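Local coordinates for protein citrate synthase (Mycobacterium tuberculosis, PDB 4TVM) that catalyses the condensation of oxaloacetate with acetyl-CoA and water to give citrate and free CoA, a step of the Krebs cycle, at residues A[119-124]-A[175-180]; A[125-130]-A[134-139]. All coordinates share one frame; numbering follows the deposited sequence.

Contact 1 of 2, residues A[119-124]-A[175-180]; sequences DLKRFF and AAYAYK
F124 meets Y177 of the long helix 159-182 in an edge-to-face aromatic pair: the tyrosine turns its edge to the phenylalanine face, with ring centroids 5.7 Å apart and planes at 74°. The same face also takes the tyrosine's methylene. Y177 CB stands 3.8 Å from the centroid of the F124 ring, a CH-pi contact that lies nearer the rim than the middle. Farther round the phenylalanine, CE2 of F124 reaches the helix backbone and comes within 4.3 Å of A178 CB. On the tyrosine, the aliphatic part of K121 takes the next place, its CG 3.7 Å from Y177 CE2; the two side chains cross at about a right angle. K121 CG is anti to its own N (chi1 -163°), and the chain then runs on, bending at its last torsion, to bring NZ to the hydroxyl of Y189.

What fixes the tyrosine lies one shell out. Its OH is hydrogen-bonded to the carbonyl O of L188, and F187 stacks on its ring while meeting F124 edge-to-face, so three aromatic rings pack together where the segment 119-124 lies on helix 159-182. With an aromatic pair, a CH-pi contact and aliphatic carbons doing the touching, the contact between the two segments is apolar, while the polar ends of K121 and Y177 are both satisfied by the chain at 188-189.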
loop_
_atom_site.group_PDB
_atom_site.type_symbol
_atom_site.label_atom_id
_atom_site.label_comp_id
_atom_site.label_asym_id
_atom_site.label_seq_id
_atom_site.Cartn_x
_atom_site.Cartn_y
_atom_site.Cartn_z
ATOM N N ASP A 119 -19.788 17.143 4.171
ATOM C CA ASP A 119 -19.309 16.983 2.795
ATOM C C ASP A 119 -18.724 15.601 2.525
ATOM O O ASP A 119 -18.906 15.032 1.442
ATOM C CB ASP A 119 -18.278 18.031 2.446
ATOM C CG ASP A 119 -18.864 19.401 2.258
ATOM O OD1 ASP A 119 -20.081 19.604 2.438
ATOM O OD2 ASP A 119 -18.069 20.300 1.932
ATOM N N LEU A 120 -18.019 15.060 3.512
ATOM C CA LEU A 120 -17.483 13.703 3.407
ATOM C C LEU A 120 -18.584 12.701 3.461
ATOM O O LEU A 120 -18.528 11.674 2.800
ATOM C CB LEU A 120 -16.457 13.391 4.485
ATOM C CG LEU A 120 -15.839 12.006 4.270
ATOM C CD1 LEU A 120 -15.039 11.982 2.989
ATOM C CD2 LEU A 120 -14.982 11.559 5.445
ATOM N N LYS A 121 -19.618 13.005 4.205
ATOM C CA LYS A 121 -20.859 12.214 4.125
ATOM C C LYS A 121 -21.463 12.255 2.745
ATOM O O LYS A 121 -21.739 11.219 2.174
ATOM C CB LYS A 121 -21.875 12.747 5.111
ATOM C CG LYS A 121 -23.002 11.795 5.420
ATOM C CD LYS A 121 -24.189 12.544 5.988
ATOM C CE LYS A 121 -25.299 11.600 6.410
ATOM N NZ LYS A 121 -26.609 12.072 5.920
ATOM N N ARG A 122 -21.646 13.469 2.207
ATOM C CA ARG A 122 -22.221 13.673 0.876
ATOM C C ARG A 122 -21.435 12.990 -0.249
ATOM O O ARG A 122 -22.017 12.472 -1.180
ATOM C CB ARG A 122 -22.309 15.165 0.580
ATOM C CG ARG A 122 -23.524 15.879 1.156
ATOM C CD ARG A 122 -23.305 17.391 1.164
ATOM N NE ARG A 122 -22.835 17.884 -0.131
ATOM C CZ ARG A 122 -22.543 19.159 -0.399
ATOM N NH1 ARG A 122 -22.668 20.103 0.534
ATOM N NH2 ARG A 122 -22.131 19.495 -1.620
ATOM N N PHE A 123 -20.108 13.026 -0.162
ATOM C CA PHE A 123 -19.199 12.356 -1.091
ATOM C C PHE A 123 -19.533 10.895 -1.381
ATOM O O PHE A 123 -19.194 10.393 -2.432
ATOM C CB PHE A 123 -17.818 12.439 -0.474
ATOM C CG PHE A 123 -16.716 11.844 -1.294
ATOM C CD1 PHE A 123 -16.355 10.521 -1.124
ATOM C CD2 PHE A 123 -15.964 12.641 -2.132
ATOM C CE1 PHE A 123 -15.292 9.975 -1.825
ATOM C CE2 PHE A 123 -14.902 12.104 -2.849
ATOM C CZ PHE A 123 -14.558 10.766 -2.686
ATOM N N PHE A 124 -20.226 10.218 -0.461
ATOM C CA PHE A 124 -20.797 8.903 -0.768
ATOM C C PHE A 124 -21.802 8.944 -1.912
ATOM O O PHE A 124 -22.076 7.918 -2.556
ATOM C CB PHE A 124 -21.439 8.274 0.477
ATOM C CG PHE A 124 -20.429 7.668 1.459
ATOM C CD1 PHE A 124 -19.823 8.452 2.441
ATOM C CD2 PHE A 124 -20.109 6.327 1.398
ATOM C CE1 PHE A 124 -18.923 7.912 3.340
ATOM C CE2 PHE A 124 -19.227 5.768 2.297
ATOM C CZ PHE A 124 -18.628 6.562 3.274
ATOM N N ALA A 175 -17.509 2.532 7.204
ATOM C CA ALA A 175 -17.844 1.188 6.770
ATOM C C ALA A 175 -19.357 0.989 6.831
ATOM O O ALA A 175 -19.937 0.331 5.967
ATOM C CB ALA A 175 -17.151 0.189 7.654
ATOM N N ALA A 176 -20.004 1.542 7.849
ATOM C CA ALA A 176 -21.453 1.451 7.919
ATOM C C ALA A 176 -22.080 2.218 6.767
ATOM O O ALA A 176 -23.087 1.764 6.233
ATOM C CB ALA A 176 -21.974 1.995 9.239
ATOM N N TYR A 177 -21.512 3.367 6.381
ATOM C CA TYR A 177 -22.083 4.098 5.252
ATOM C C TYR A 177 -21.879 3.397 3.928
ATOM O O TYR A 177 -22.715 3.479 3.049
ATOM C CB TYR A 177 -21.531 5.506 5.172
ATOM C CG TYR A 177 -22.077 6.409 6.228
ATOM C CD1 TYR A 177 -22.829 5.914 7.301
ATOM C CD2 TYR A 177 -21.846 7.759 6.168
ATOM C CE1 TYR A 177 -23.319 6.755 8.264
ATOM C CE2 TYR A 177 -22.346 8.603 7.129
ATOM C CZ TYR A 177 -23.077 8.092 8.168
ATOM O OH TYR A 177 -23.546 8.948 9.112
ATOM N N ALA A 178 -20.760 2.711 3.783
ATOM C CA ALA A 178 -20.484 1.997 2.556
ATOM C C ALA A 178 -21.470 0.850 2.412
ATOM O O ALA A 178 -21.875 0.514 1.318
ATOM C CB ALA A 178 -19.058 1.497 2.570
ATOM N N TYR A 179 -21.843 0.234 3.528
ATOM C CA TYR A 179 -22.903 -0.785 3.523
ATOM C C TYR A 179 -24.186 -0.149 3.093
ATOM O O TYR A 179 -24.837 -0.627 2.191
ATOM C CB TYR A 179 -23.116 -1.415 4.914
ATOM C CG TYR A 179 -24.280 -2.329 4.931
ATOM C CD1 TYR A 179 -24.223 -3.552 4.296
ATOM C CD2 TYR A 179 -25.484 -1.963 5.557
ATOM C CE1 TYR A 179 -25.320 -4.400 4.297
ATOM C CE2 TYR A 179 -26.582 -2.802 5.556
ATOM C CZ TYR A 179 -26.492 -4.014 4.918
ATOM O OH TYR A 179 -27.562 -4.868 4.911
ATOM N N LYS A 180 -24.557 0.949 3.716
ATOM C CA LYS A 180 -25.853 1.539 3.371
ATOM C C LYS A 180 -25.933 1.878 1.902
ATOM O O LYS A 180 -26.996 1.738 1.280
ATOM C CB LYS A 180 -26.139 2.771 4.215
ATOM C CG LYS A 180 -26.416 2.426 5.679
ATOM C CD LYS A 180 -27.578 1.453 5.762
ATOM C CE LYS A 180 -28.242 1.454 7.135
ATOM N NZ LYS A 180 -29.398 0.517 7.148
#

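Contact 2 of 2, residues A[125-130]-A[134-139]; sequences DGFPRN and MPVLSS
F127 reaches out of the loop joining two helices and lays its ring against V136 and S139, both on the following helix 133-147. This is a helix-loop-helix connection in the largely helical fold of citrate synthase, folded back so that the phenylalanine packs on the first turns of the helix it leads into.

The tight part is all on the F127 ring. One face receives the valine: V136 CG1 lies 3.9 Å from the ring centroid, 30° off the normal, a CH-pi contact whose shortest approach is 3.5 Å to F127 CE2. That methyl is the branch anti to the backbone N (chi1 -176°). The far edge of the same ring meets S139, whose OG sits near the ring plane, 3.3 Å from F127 CZ, with CB alongside at 3.4 Å from that same CZ. The serine hydroxyl does not depend on the ring for a partner, since it is hydrogen-bonded elsewhere, and S139 O is hydrogen-bonded to S139 OG of the second subunit. S139 also packs on A143 and S138 on N142 of the second subunit, which puts this face of the helix at the dimer interface. F127 joins in from the loop, meeting F123 of the second subunit edge-to-face and packing on A143 of that subunit.

The rest of the loop behaves differently. R129 and N130 are exposed and make no contact with residues 134-139, and P128 is partly exposed, packing on Y147 of the second subunit. Within the helix, P135 O serves two donors from the same face of its carbonyl plane: the backbone N of S139 and the hydroxyl of S138, whose OG lies 2.7 Å from P135 O and 39° out of that plane.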
loop_
_atom_site.group_PDB
_atom_site.type_symbol
_atom_site.label_atom_id
_atom_site.label_comp_id
_atom_site.label_asym_id
_atom_site.label_seq_id
_atom_site.Cartn_x
_atom_site.Cartn_y
_atom_site.Cartn_z
ATOM N N ASP A 125 -22.329 10.133 -2.185
ATOM C CA ASP A 125 -23.335 10.297 -3.220
ATOM C C ASP A 125 -22.823 10.033 -4.626
ATOM O O ASP A 125 -23.597 9.645 -5.504
ATOM C CB ASP A 125 -23.972 11.693 -3.126
ATOM C CG ASP A 125 -24.860 11.838 -1.900
ATOM O OD1 ASP A 125 -25.057 10.825 -1.198
ATOM O OD2 ASP A 125 -25.363 12.952 -1.629
ATOM N N GLY A 126 -21.522 10.222 -4.826
ATOM C CA GLY A 126 -20.899 10.082 -6.134
ATOM C C GLY A 126 -20.651 8.660 -6.576
ATOM O O GLY A 126 -20.491 8.375 -7.778
ATOM N N PHE A 127 -20.593 7.740 -5.629
ATOM C CA PHE A 127 -20.435 6.339 -6.004
ATOM C C PHE A 127 -21.696 5.811 -6.716
ATOM O O PHE A 127 -22.792 6.369 -6.573
ATOM C CB PHE A 127 -20.089 5.502 -4.769
ATOM C CG PHE A 127 -18.731 5.813 -4.213
ATOM C CD1 PHE A 127 -17.580 5.464 -4.914
ATOM C CD2 PHE A 127 -18.588 6.455 -2.995
ATOM C CE1 PHE A 127 -16.326 5.741 -4.389
ATOM C CE2 PHE A 127 -17.327 6.752 -2.478
ATOM C CZ PHE A 127 -16.201 6.405 -3.178
ATOM N N PRO A 128 -21.537 4.740 -7.498
ATOM C CA PRO A 128 -22.606 4.159 -8.307
ATOM C C PRO A 128 -23.650 3.498 -7.446
ATOM O O PRO A 128 -23.408 3.334 -6.251
ATOM C CB PRO A 128 -21.897 3.126 -9.158
ATOM C CG PRO A 128 -20.487 3.506 -9.131
ATOM C CD PRO A 128 -20.210 4.236 -7.868
ATOM N N ARG A 129 -24.753 3.062 -8.063
ATOM C CA ARG A 129 -26.023 2.877 -7.358
ATOM C C ARG A 129 -26.007 1.906 -6.179
ATOM O O ARG A 129 -26.586 2.219 -5.127
ATOM C CB ARG A 129 -27.178 2.525 -8.320
ATOM C CG ARG A 129 -28.523 2.362 -7.621
ATOM C CD ARG A 129 -29.681 2.338 -8.582
ATOM N NE ARG A 129 -29.607 1.195 -9.493
ATOM C CZ ARG A 129 -30.100 -0.013 -9.229
ATOM N NH1 ARG A 129 -30.708 -0.278 -8.070
ATOM N NH2 ARG A 129 -29.989 -0.975 -10.141
ATOM N N ASN A 130 -25.441 0.714 -6.329
ATOM C CA ASN A 130 -25.174 -0.064 -5.127
ATOM C C ASN A 130 -23.836 -0.745 -5.207
ATOM O O ASN A 130 -23.718 -1.938 -5.467
ATOM C CB ASN A 130 -26.344 -0.936 -4.562
ATOM C CG ASN A 130 -27.231 -1.610 -5.608
ATOM O OD1 ASN A 130 -26.760 -2.281 -6.532
ATOM N ND2 ASN A 130 -28.540 -1.503 -5.403
ATOM N N MET A 134 -16.092 -2.539 -0.269
ATOM C CA MET A 134 -14.666 -2.484 -0.177
ATOM C C MET A 134 -14.061 -1.360 -1.006
ATOM O O MET A 134 -13.158 -0.696 -0.550
ATOM C CB MET A 134 -14.092 -3.808 -0.575
ATOM C CG MET A 134 -12.690 -3.958 -0.089
ATOM S SD MET A 134 -12.619 -3.808 1.706
ATOM C CE MET A 134 -10.841 -3.610 1.803
ATOM N N PRO A 135 -14.540 -1.158 -2.232
ATOM C CA PRO A 135 -14.055 -0.039 -3.037
ATOM C C PRO A 135 -14.335 1.333 -2.448
ATOM O O PRO A 135 -13.482 2.220 -2.468
ATOM C CB PRO A 135 -14.833 -0.191 -4.348
ATOM C CG PRO A 135 -15.136 -1.639 -4.453
ATOM C CD PRO A 135 -15.101 -2.230 -3.070
ATOM N N VAL A 136 -15.541 1.495 -1.949
ATOM C CA VAL A 136 -15.998 2.748 -1.416
ATOM C C VAL A 136 -15.166 3.163 -0.237
ATOM O O VAL A 136 -14.794 4.308 -0.116
ATOM C CB VAL A 136 -17.461 2.629 -0.938
ATOM C CG1 VAL A 136 -17.968 3.984 -0.464
ATOM C CG2 VAL A 136 -18.349 2.097 -2.054
ATOM N N LEU A 137 -14.909 2.219 0.652
ATOM C CA LEU A 137 -14.084 2.438 1.845
ATOM C C LEU A 137 -12.620 2.798 1.551
ATOM O O LEU A 137 -12.033 3.641 2.224
ATOM C CB LEU A 137 -14.143 1.175 2.707
ATOM C CG LEU A 137 -13.040 0.827 3.703
ATOM C CD1 LEU A 137 -13.286 1.514 5.010
ATOM C CD2 LEU A 137 -13.014 -0.679 3.926
ATOM N N SER A 138 -11.983 2.158 0.590
ATOM C CA SER A 138 -10.611 2.593 0.267
ATOM C C SER A 138 -10.672 4.032 -0.295
ATOM O O SER A 138 -9.821 4.883 0.006
ATOM C CB SER A 138 -10.003 1.671 -0.770
ATOM O OG SER A 138 -10.979 1.440 -1.785
ATOM N N SER A 139 -11.705 4.299 -1.092
ATOM C CA SER A 139 -11.804 5.570 -1.750
ATOM C C SER A 139 -11.940 6.658 -0.709
ATOM O O SER A 139 -11.278 7.696 -0.797
ATOM C CB SER A 139 -12.983 5.563 -2.708
ATOM O OG SER A 139 -12.911 6.642 -3.609
#

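How the contacts relate
Contacts 1 and 2 sit side by side, their centres about 8 Å apart, and both are buried through their touching residues. They meet at V136 of contact 2: its CG1, already on the F127 ring, lies 3.5 Å from F124 CE2 of contact 1, and its CB packs on A178 CB. V136 of helix 133-147 thus touches both sides of contact 1, F124 of the segment 119-124 and A178 of helix 159-182. Contact 1 joins parts 51 residues apart through an aromatic group within one subunit; contact 2 is local, one ring against a valine and a serine, and its segments reach more widely to the second subunit, with exposed loop residues beside its buried ring.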